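Local coordinates for hydrogenase expression/formation protein (hypb) (Archaeoglobus fulgidus, PDB 2WSM), which binds GTP, probably hydrolyses it, dimerizes in a GTP-dependent way, and probably handles nickel during the maturation of hydrogenase, at residues 48-62 with 72-84. Residues are numbered along the deposited sequence; the frame is centred on the assembly and turned at random.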
loop_
_atom_site.group_PDB
_atom_site.type_symbol
_atom_site.label_atom_id
_atom_site.label_comp_id
_atom_site.label_asym_id
_atom_site.label_seq_id
_atom_site.Cartn_x
_atom_site.Cartn_y
_atom_site.Cartn_z
ATOM N N GLU A 48 5.346 -23.931 -1.663
ATOM C CA GLU A 48 5.968 -25.194 -2.045
ATOM C C GLU A 48 5.668 -26.268 -1.008
ATOM O O GLU A 48 5.137 -27.327 -1.340
ATOM C CB GLU A 48 7.478 -25.021 -2.208
ATOM C CG GLU A 48 7.858 -23.977 -3.251
ATOM C CD GLU A 48 9.273 -23.453 -3.083
ATOM O OE1 GLU A 48 9.799 -23.518 -1.951
ATOM O OE2 GLU A 48 9.851 -22.961 -4.080
ATOM N N ARG A 49 6.010 -25.989 0.249
ATOM C CA ARG A 49 5.773 -26.939 1.332
ATOM C C ARG A 49 4.321 -27.412 1.340
ATOM O O ARG A 49 4.044 -28.578 1.580
ATOM C CB ARG A 49 6.158 -26.334 2.688
ATOM C CG ARG A 49 7.651 -26.032 2.848
ATOM C CD ARG A 49 8.482 -27.317 2.959
ATOM N NE ARG A 49 7.821 -28.293 3.816
ATOM C CZ ARG A 49 8.005 -28.388 5.127
ATOM N NH1 ARG A 49 8.856 -27.578 5.736
ATOM N NH2 ARG A 49 7.344 -29.303 5.826
ATOM N N THR A 50 3.395 -26.505 1.061
ATOM C CA THR A 50 1.984 -26.863 0.984
ATOM C C THR A 50 1.736 -27.862 -0.139
ATOM O O THR A 50 1.052 -28.869 0.037
ATOM C CB THR A 50 1.119 -25.633 0.699
ATOM O OG1 THR A 50 1.250 -24.695 1.769
ATOM C CG2 THR A 50 -0.341 -26.031 0.528
ATOM N N ILE A 51 2.280 -27.550 -1.307
ATOM C CA ILE A 51 2.141 -28.400 -2.473
ATOM C C ILE A 51 2.692 -29.792 -2.168
ATOM O O ILE A 51 2.098 -30.803 -2.544
ATOM C CB ILE A 51 2.852 -27.764 -3.683
ATOM C CG1 ILE A 51 2.092 -26.503 -4.112
ATOM C CG2 ILE A 51 2.962 -28.752 -4.838
ATOM C CD1 ILE A 51 2.889 -25.590 -4.997
ATOM N N GLU A 52 3.807 -29.829 -1.446
ATOM C CA GLU A 52 4.463 -31.085 -1.112
ATOM C C GLU A 52 3.635 -31.937 -0.159
ATOM O O GLU A 52 3.611 -33.160 -0.274
ATOM C CB GLU A 52 5.848 -30.822 -0.528
ATOM C CG GLU A 52 6.887 -30.502 -1.585
ATOM C CD GLU A 52 8.024 -29.641 -1.068
ATOM O OE1 GLU A 52 8.380 -29.762 0.125
ATOM O OE2 GLU A 52 8.563 -28.845 -1.869
ATOM N N ARG A 53 2.944 -31.286 0.768
ATOM C CA ARG A 53 2.217 -32.001 1.808
ATOM C C ARG A 53 0.854 -32.531 1.351
ATOM O O ARG A 53 0.498 -33.665 1.653
ATOM C CB ARG A 53 2.072 -31.131 3.063
ATOM C CG ARG A 53 1.001 -31.606 4.037
ATOM C CD ARG A 53 1.388 -32.905 4.738
ATOM N NE ARG A 53 2.626 -32.763 5.501
ATOM C CZ ARG A 53 2.685 -32.449 6.793
ATOM N NH1 ARG A 53 3.863 -32.345 7.398
ATOM N NH2 ARG A 53 1.571 -32.238 7.483
ATOM N N ILE A 54 0.096 -31.723 0.621
ATOM C CA ILE A 54 -1.260 -32.116 0.235
ATOM C C ILE A 54 -1.514 -32.107 -1.273
ATOM O O ILE A 54 -2.655 -32.249 -1.708
ATOM C CB ILE A 54 -2.333 -31.223 0.910
ATOM C CG1 ILE A 54 -2.076 -29.747 0.598
ATOM C CG2 ILE A 54 -2.389 -31.480 2.419
ATOM C CD1 ILE A 54 -3.224 -28.833 0.968
ATOM N N GLY A 55 -0.458 -31.947 -2.066
ATOM C CA GLY A 55 -0.594 -31.885 -3.515
ATOM C C GLY A 55 -1.171 -33.145 -4.147
ATOM O O GLY A 55 -1.770 -33.094 -5.220
ATOM N N ASN A 56 -0.992 -34.280 -3.479
ATOM C CA ASN A 56 -1.522 -35.551 -3.965
ATOM C C ASN A 56 -3.015 -35.733 -3.681
ATOM O O ASN A 56 -3.717 -36.412 -4.431
ATOM C CB ASN A 56 -0.728 -36.725 -3.383
ATOM C CG ASN A 56 0.693 -36.798 -3.922
ATOM O OD1 ASN A 56 0.956 -36.459 -5.080
ATOM N ND2 ASN A 56 1.621 -37.248 -3.080
ATOM N N GLU A 57 -3.494 -35.126 -2.600
ATOM C CA GLU A 57 -4.907 -35.213 -2.239
ATOM C C GLU A 57 -5.699 -34.054 -2.846
ATOM O O GLU A 57 -6.912 -34.147 -3.033
ATOM C CB GLU A 57 -5.079 -35.193 -0.716
ATOM C CG GLU A 57 -3.888 -35.720 0.075
ATOM C CD GLU A 57 -3.826 -35.146 1.489
ATOM O OE1 GLU A 57 -2.803 -35.358 2.180
ATOM O OE2 GLU A 57 -4.799 -34.477 1.907
ATOM N N VAL A 58 -5.006 -32.962 -3.153
ATOM C CA VAL A 58 -5.665 -31.731 -3.583
ATOM C C VAL A 58 -4.983 -31.117 -4.798
ATOM O O VAL A 58 -3.766 -30.966 -4.817
ATOM C CB VAL A 58 -5.667 -30.689 -2.445
ATOM C CG1 VAL A 58 -6.322 -29.395 -2.897
ATOM C CG2 VAL A 58 -6.368 -31.250 -1.215
ATOM N N LYS A 59 -5.773 -30.751 -5.803
ATOM C CA LYS A 59 -5.241 -30.130 -7.013
ATOM C C LYS A 59 -4.968 -28.638 -6.800
ATOM O O LYS A 59 -5.890 -27.849 -6.606
ATOM C CB LYS A 59 -6.197 -30.332 -8.192
ATOM C CG LYS A 59 -5.673 -29.804 -9.518
ATOM C CD LYS A 59 -4.569 -30.700 -10.075
ATOM C CE LYS A 59 -4.255 -30.362 -11.531
ATOM N NZ LYS A 59 -3.552 -29.052 -11.665
ATOM N N ILE A 60 -3.696 -28.261 -6.854
ATOM C CA ILE A 60 -3.276 -26.906 -6.510
ATOM C C ILE A 60 -2.703 -26.138 -7.694
ATOM O O ILE A 60 -1.886 -26.665 -8.456
ATOM C CB ILE A 60 -2.207 -26.938 -5.398
ATOM C CG1 ILE A 60 -2.789 -27.536 -4.120
ATOM C CG2 ILE A 60 -1.649 -25.544 -5.138
ATOM C CD1 ILE A 60 -1.740 -27.906 -3.084
ATOM N N GLY A 61 -3.133 -24.887 -7.837
ATOM C CA GLY A 61 -2.528 -23.969 -8.779
ATOM C C GLY A 61 -1.758 -22.896 -8.023
ATOM O O GLY A 61 -2.073 -22.581 -6.874
ATOM N N ALA A 62 -0.746 -22.331 -8.671
ATOM C CA ALA A 62 0.045 -21.273 -8.063
ATOM C C ALA A 62 0.264 -20.110 -9.025
ATOM O O ALA A 62 0.717 -20.296 -10.150
ATOM C CB ALA A 62 1.378 -21.823 -7.585
ATOM N N ASP A 72 13.315 -22.147 -7.766
ATOM C CA ASP A 72 12.006 -22.185 -7.129
ATOM C C ASP A 72 10.892 -22.469 -8.129
ATOM O O ASP A 72 9.912 -23.120 -7.792
ATOM C CB ASP A 72 11.735 -20.888 -6.364
ATOM C CG ASP A 72 12.440 -20.848 -5.025
ATOM O OD1 ASP A 72 12.493 -21.900 -4.352
ATOM O OD2 ASP A 72 12.939 -19.769 -4.647
ATOM N N TYR A 73 11.041 -21.991 -9.360
ATOM C CA TYR A 73 10.064 -22.318 -10.391
ATOM C C TYR A 73 10.103 -23.799 -10.750
ATOM O O TYR A 73 9.063 -24.436 -10.924
ATOM C CB TYR A 73 10.237 -21.446 -11.634
ATOM C CG TYR A 73 9.395 -20.202 -11.572
ATOM C CD1 TYR A 73 8.021 -20.266 -11.749
ATOM C CD2 TYR A 73 9.967 -18.967 -11.315
ATOM C CE1 TYR A 73 7.241 -19.130 -11.679
ATOM C CE2 TYR A 73 9.203 -17.830 -11.250
ATOM C CZ TYR A 73 7.842 -17.913 -11.428
ATOM O OH TYR A 73 7.082 -16.770 -11.354
ATOM N N GLU A 74 11.309 -24.344 -10.848
ATOM C CA GLU A 74 11.469 -25.770 -11.059
ATOM C C GLU A 74 10.834 -26.524 -9.908
ATOM O O GLU A 74 10.121 -27.503 -10.108
ATOM C CB GLU A 74 12.948 -26.132 -11.152
ATOM C CG GLU A 74 13.194 -27.551 -11.616
ATOM C CD GLU A 74 14.579 -27.734 -12.202
ATOM O OE1 GLU A 74 15.566 -27.337 -11.542
ATOM O OE2 GLU A 74 14.677 -28.274 -13.324
ATOM N N ARG A 75 11.081 -26.056 -8.692
ATOM C CA ARG A 75 10.611 -26.780 -7.523
ATOM C C ARG A 75 9.086 -26.892 -7.491
ATOM O O ARG A 75 8.543 -27.956 -7.186
ATOM C CB ARG A 75 11.148 -26.155 -6.236
ATOM C CG ARG A 75 10.932 -27.021 -5.008
ATOM C CD ARG A 75 11.596 -26.417 -3.786
ATOM N NE ARG A 75 10.999 -26.901 -2.542
ATOM C CZ ARG A 75 11.372 -26.498 -1.331
ATOM N NH1 ARG A 75 12.346 -25.607 -1.196
ATOM N NH2 ARG A 75 10.774 -26.989 -0.254
ATOM N N VAL A 76 8.396 -25.802 -7.819
ATOM C CA VAL A 76 6.937 -25.812 -7.796
ATOM C C VAL A 76 6.364 -26.588 -8.976
ATOM O O VAL A 76 5.393 -27.329 -8.826
ATOM C CB VAL A 76 6.333 -24.388 -7.776
ATOM C CG1 VAL A 76 6.873 -23.596 -6.602
ATOM C CG2 VAL A 76 6.601 -23.664 -9.087
ATOM N N ARG A 77 6.976 -26.422 -10.144
ATOM C CA ARG A 77 6.502 -27.078 -11.356
ATOM C C ARG A 77 6.809 -28.575 -11.345
ATOM O O ARG A 77 6.163 -29.361 -12.037
ATOM C CB ARG A 77 7.117 -26.414 -12.590
ATOM C CG ARG A 77 6.426 -25.123 -12.993
ATOM C CD ARG A 77 7.331 -24.230 -13.819
ATOM N NE ARG A 77 6.752 -22.899 -13.993
ATOM C CZ ARG A 77 7.432 -21.826 -14.389
ATOM N NH1 ARG A 77 8.730 -21.917 -14.654
ATOM N NH2 ARG A 77 6.815 -20.657 -14.515
ATOM N N ARG A 78 7.789 -28.959 -10.536
ATOM C CA ARG A 78 8.248 -30.337 -10.482
ATOM C C ARG A 78 7.136 -31.310 -10.107
ATOM O O ARG A 78 7.168 -32.478 -10.498
ATOM C CB ARG A 78 9.401 -30.455 -9.491
ATOM C CG ARG A 78 9.894 -31.869 -9.253
ATOM C CD ARG A 78 10.914 -31.861 -8.138
ATOM N NE ARG A 78 11.780 -30.692 -8.250
ATOM C CZ ARG A 78 12.595 -30.273 -7.290
ATOM N NH1 ARG A 78 12.652 -30.931 -6.141
ATOM N NH2 ARG A 78 13.349 -29.197 -7.480
ATOM N N PHE A 79 6.154 -30.828 -9.353
ATOM C CA PHE A 79 5.056 -31.681 -8.906
ATOM C C PHE A 79 3.905 -31.691 -9.906
ATOM O O PHE A 79 2.775 -32.048 -9.570
ATOM C CB PHE A 79 4.567 -31.260 -7.513
ATOM C CG PHE A 79 5.567 -31.512 -6.420
ATOM C CD1 PHE A 79 5.638 -32.753 -5.805
ATOM C CD2 PHE A 79 6.443 -30.516 -6.017
ATOM C CE1 PHE A 79 6.563 -32.997 -4.802
ATOM C CE2 PHE A 79 7.370 -30.751 -5.015
ATOM C CZ PHE A 79 7.432 -31.994 -4.407
ATOM N N GLY A 80 4.203 -31.305 -11.142
ATOM C CA GLY A 80 3.209 -31.313 -12.197
ATOM C C GLY A 80 2.158 -30.254 -11.955
ATOM O O GLY A 80 1.198 -30.123 -12.715
ATOM N N ILE A 81 2.345 -29.498 -10.882
ATOM C CA ILE A 81 1.456 -28.392 -10.543
ATOM C C ILE A 81 1.481 -27.316 -11.622
ATOM O O ILE A 81 2.541 -26.960 -12.137
ATOM C CB ILE A 81 1.849 -27.775 -9.178
ATOM C CG1 ILE A 81 1.085 -28.460 -8.048
ATOM C CG2 ILE A 81 1.594 -26.275 -9.150
ATOM C CD1 ILE A 81 1.376 -29.926 -7.922
ATOM N N LYS A 82 0.306 -26.806 -11.974
ATOM C CA LYS A 82 0.231 -25.649 -12.851
ATOM C C LYS A 82 0.742 -24.426 -12.092
ATOM O O LYS A 82 0.308 -24.154 -10.972
ATOM C CB LYS A 82 -1.205 -25.421 -13.312
ATOM C CG LYS A 82 -1.828 -26.606 -14.036
ATOM C CD LYS A 82 -3.275 -26.317 -14.427
ATOM C CE LYS A 82 -3.848 -27.423 -15.305
ATOM N NZ LYS A 82 -3.854 -28.742 -14.607
ATOM N N ALA A 83 1.668 -23.693 -12.701
ATOM C CA ALA A 83 2.252 -22.524 -12.061
ATOM C C ALA A 83 2.662 -21.492 -13.096
ATOM O O ALA A 83 2.923 -21.828 -14.252
ATOM C CB ALA A 83 3.444 -22.921 -11.224
ATOM N N GLU A 84 2.725 -20.233 -12.684
ATOM C CA GLU A 84 3.168 -19.188 -13.595
ATOM C C GLU A 84 3.465 -17.871 -12.895
ATOM O O GLU A 84 2.814 -17.510 -11.910
ATOM C CB GLU A 84 2.136 -18.968 -14.698
ATOM C CG GLU A 84 0.814 -18.440 -14.206
ATOM C CD GLU A 84 -0.145 -18.184 -15.340
ATOM O OE1 GLU A 84 -0.018 -18.866 -16.383
ATOM O OE2 GLU A 84 -1.019 -17.299 -15.191
HETATM O O HOH W 1 11.701 -21.701 -1.300
#
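Strand 60-62 runs parallel to strand 82-84, Ala62 taking the carbonyl of Lys82 through its N and offering its own O to Glu84 N at 3.2 Å, while the axes of helices 48-54 and 72-77 lie 10.2 Å apart at 22°. Between the helices Arg75 carries most of the polar contact. With CG anti to the backbone N (chi1 -168°) its chain runs extended to NE, which donates to the syn lone pair of Glu52 OE2 at 3.2 Å, almost in the guanidinium plane; NH2 adds a weak bond to the same oxygen. Glu48 meets this arginine differently: its OE1 sits over one guanidinium face, 3.4 Å from NH1, an attraction of charges alone. The positive charge suits a place where acids crowd: Glu48 OE2 lies 2.9 Å from Asp72 OD1, and a water donates to Glu48 OE1 and Asp72 OD1. A leucine in place of Arg75 would probably leave Glu48 and Glu52 without their shared counter-charge. The methylene CG of Glu48 packs against Val76 CG1, and that of Glu52 meets Phe79 obliquely, nearest its CZ. Branched Ile51 turns CG2 toward Ile81, 3.7 Å from CD1, and touches Phe79 CB, packing the helix against the turn that leads into strand 82-84. Small Ala62 and Ala83 suit the paired strands: their methyls share a face, CB to CB 4.3 Å. At the sheet's margin the close ammonium groups of Lys59 and Lys82 share Asp108, Lys82 by a salt bridge, Lys59 by a weak, long ion pair. Helix 43-54, after the probable Walker A loop, thus packs against helix 70-77, while strands 60-64 and 82-85 pair within the beta-alpha-beta unit, 82-85 being this chain's edge strand and 111-118 flanking 60-64 in the parallel sheet of the SIMIBI P-loop domain.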